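Local coordinates for ureidoglycolate hydrolase (PDB 4PXE), which hydrolyses (S)-ureidoglycolate to glyoxylate, ammonium and carbon dioxide at a manganese site, in the last step of plant purine breakdown, at residues E268-V271 and L272-E275. Numbering follows the deposited sequence.
Sequences EKHV and LESE
His270 and Glu273 lie side by side and point the same way, joined by a nearly straight hydrogen bond. His270 ND1 gives its hydrogen to Glu273 OE1 at 2.9 Å, with an N-H...O angle of 176°. The oxygen sits at the ring edge, in the imidazole plane. The carboxylate is turned 55° from that plane, and ND1 meets OE1 from above the carboxylate plane. Glu273 CG stands anti to its carbonyl carbon (chi1 -75°), which sets CG beside the backbone N, and the extended chain then runs back to His270. The same OE1 forms a salt bridge with Lys320, and His270 NE2 is hydrogen-bonded to Ser324 OG, so both ring nitrogens are held. With an alanine here in place of His270, Glu273 OE1 would probably lose this N-H and Ser324 of helix 311-332 its ring partner. Lys269 runs alongside Glu273, its CG 3.5 Å from Glu273 OE2. Lys269 NZ stays 5.1 Å from Glu273 OE2, too far for a salt bridge, though the opposite charges probably attract. This is the C-terminal end of helix 256-272, in the region involved in dimerization. Leu272 N still makes the i to i-4 bond to Glu268 O at 3.0 Å. Ser274 N instead reaches back three residues to Val271 O at 3.1 Å, and a type I turn spans Leu272 to Glu275. Glu268 CG lies beside Leu272 CD1 at 4.1 Å. Beyond this pair, Glu268 OE2 forms a salt bridge with Arg332 of the second subunit, while Leu272 packs on Met250 of that subunit.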
ATOM      1  N   GLU A 268     -13.478  -4.124 -15.532  1.00 13.42           N
ATOM      2  CA  GLU A 268     -13.077  -4.123 -16.932  1.00 14.88           C
ATOM      3  C   GLU A 268     -14.136  -4.764 -17.826  1.00 15.54           C
ATOM      4  O   GLU A 268     -14.499  -4.198 -18.871  1.00 15.54           O
ATOM      5  CB  GLU A 268     -11.739  -4.841 -17.116  1.00 13.94           C
ATOM      6  CG  GLU A 268     -11.338  -4.966 -18.582  1.00 15.48           C
ATOM      7  CD  GLU A 268     -10.123  -5.842 -18.813  1.00 18.05           C
ATOM      8  OE1 GLU A 268      -9.991  -6.899 -18.162  1.00 16.13           O
ATOM      9  OE2 GLU A 268      -9.285  -5.467 -19.667  1.00 22.42           O
ATOM     10  N   LYS A 269     -14.636  -5.924 -17.411  1.00 14.83           N
ATOM     11  CA  LYS A 269     -15.672  -6.635 -18.155  1.00 15.61           C
ATOM     12  C   LYS A 269     -16.912  -5.776 -18.392  1.00 17.26           C
ATOM     13  O   LYS A 269     -17.411  -5.681 -19.521  1.00 18.37           O
ATOM     14  CB  LYS A 269     -16.060  -7.917 -17.414  1.00 17.22           C
ATOM     15  CG  LYS A 269     -17.143  -8.732 -18.111  1.00 17.87           C
ATOM     16  CD  LYS A 269     -17.468 -10.022 -17.353  1.00 19.43           C
ATOM     17  CE  LYS A 269     -18.060  -9.731 -15.987  1.00 20.94           C
ATOM     18  NZ  LYS A 269     -18.186 -10.976 -15.156  1.00 26.78           N
ATOM     19  N   HIS A 270     -17.412  -5.139 -17.339  1.00 15.82           N
ATOM     20  CA  HIS A 270     -18.652  -4.373 -17.458  1.00 14.52           C
ATOM     21  C   HIS A 270     -18.463  -3.134 -18.331  1.00 16.43           C
ATOM     22  O   HIS A 270     -19.369  -2.737 -19.073  1.00 16.94           O
ATOM     23  CB  HIS A 270     -19.218  -4.000 -16.086  1.00 16.34           C
ATOM     24  CG  HIS A 270     -19.590  -5.193 -15.258  1.00 16.30           C
ATOM     25  ND1 HIS A 270     -20.260  -6.277 -15.785  1.00 18.29           N
ATOM     26  CD2 HIS A 270     -19.361  -5.487 -13.956  1.00 17.67           C
ATOM     27  CE1 HIS A 270     -20.430  -7.187 -14.839  1.00 20.02           C
ATOM     28  NE2 HIS A 270     -19.900  -6.731 -13.719  1.00 18.80           N
ATOM     29  N   VAL A 271     -17.291  -2.517 -18.247  1.00 15.37           N
ATOM     30  CA  VAL A 271     -16.975  -1.399 -19.137  1.00 15.31           C
ATOM     31  C   VAL A 271     -17.038  -1.856 -20.600  1.00 17.09           C
ATOM     32  O   VAL A 271     -17.701  -1.223 -21.430  1.00 16.68           O
ATOM     33  CB  VAL A 271     -15.569  -0.811 -18.820  1.00 13.68           C
ATOM     34  CG1 VAL A 271     -15.125   0.168 -19.919  1.00 13.96           C
ATOM     35  CG2 VAL A 271     -15.580  -0.119 -17.473  1.00 15.56           C
ATOM     36  N   LEU A 272     -16.372  -2.956 -20.913  1.00 15.90           N
ATOM     37  CA  LEU A 272     -16.351  -3.487 -22.276  1.00 17.45           C
ATOM     38  C   LEU A 272     -17.744  -3.914 -22.751  1.00 20.11           C
ATOM     39  O   LEU A 272     -18.033  -3.871 -23.948  1.00 23.97           O
ATOM     40  CB  LEU A 272     -15.339  -4.633 -22.396  1.00 18.59           C
ATOM     41  CG  LEU A 272     -13.876  -4.258 -22.128  1.00 18.31           C
ATOM     42  CD1 LEU A 272     -12.973  -5.466 -22.263  1.00 20.99           C
ATOM     43  CD2 LEU A 272     -13.421  -3.144 -23.058  1.00 19.57           C
ATOM     44  N   GLU A 273     -18.607  -4.315 -21.820  1.00 18.19           N
ATOM     45  CA  GLU A 273     -19.981  -4.701 -22.154  1.00 19.56           C
ATOM     46  C   GLU A 273     -20.839  -3.540 -22.662  1.00 21.93           C
ATOM     47  O   GLU A 273     -21.916  -3.767 -23.224  1.00 22.33           O
ATOM     48  CB  GLU A 273     -20.680  -5.348 -20.949  1.00 18.41           C
ATOM     49  CG  GLU A 273     -20.233  -6.771 -20.658  1.00 20.62           C
ATOM     50  CD  GLU A 273     -20.705  -7.275 -19.297  1.00 18.66           C
ATOM     51  OE1 GLU A 273     -21.269  -6.483 -18.510  1.00 19.39           O
ATOM     52  OE2 GLU A 273     -20.500  -8.477 -19.016  1.00 22.72           O
ATOM     53  N   SER A 274     -20.390  -2.301 -22.460  1.00 18.37           N
ATOM     54  CA  SER A 274     -21.193  -1.150 -22.877  1.00 19.57           C
ATOM     55  C   SER A 274     -21.255  -1.058 -24.401  1.00 23.17           C
ATOM     56  O   SER A 274     -22.168  -0.438 -24.954  1.00 24.15           O
ATOM     57  CB  SER A 274     -20.612   0.156 -22.336  1.00 20.11           C
ATOM     58  OG  SER A 274     -19.604   0.627 -23.218  1.00 18.83           O
ATOM     59  N   GLU A 275     -20.264  -1.659 -25.055  1.00 22.10           N
ATOM     60  CA  GLU A 275     -20.114  -1.625 -26.512  1.00 27.71           C
ATOM     61  C   GLU A 275     -19.844  -0.224 -27.066  1.00 26.80           C
ATOM     62  O   GLU A 275     -19.946  -0.001 -28.273  1.00 28.26           O
ATOM     63  CB  GLU A 275     -21.316  -2.269 -27.214  1.00 32.02           C
ATOM     64  CG  GLU A 275     -21.477  -3.756 -26.913  1.00 34.62           C
ATOM     65  CD  GLU A 275     -22.796  -4.312 -27.413  1.00 43.51           C
ATOM     66  OE1 GLU A 275     -23.586  -3.541 -28.001  1.00 44.61           O
ATOM     67  OE2 GLU A 275     -23.043  -5.520 -27.212  1.00 48.27           O
TER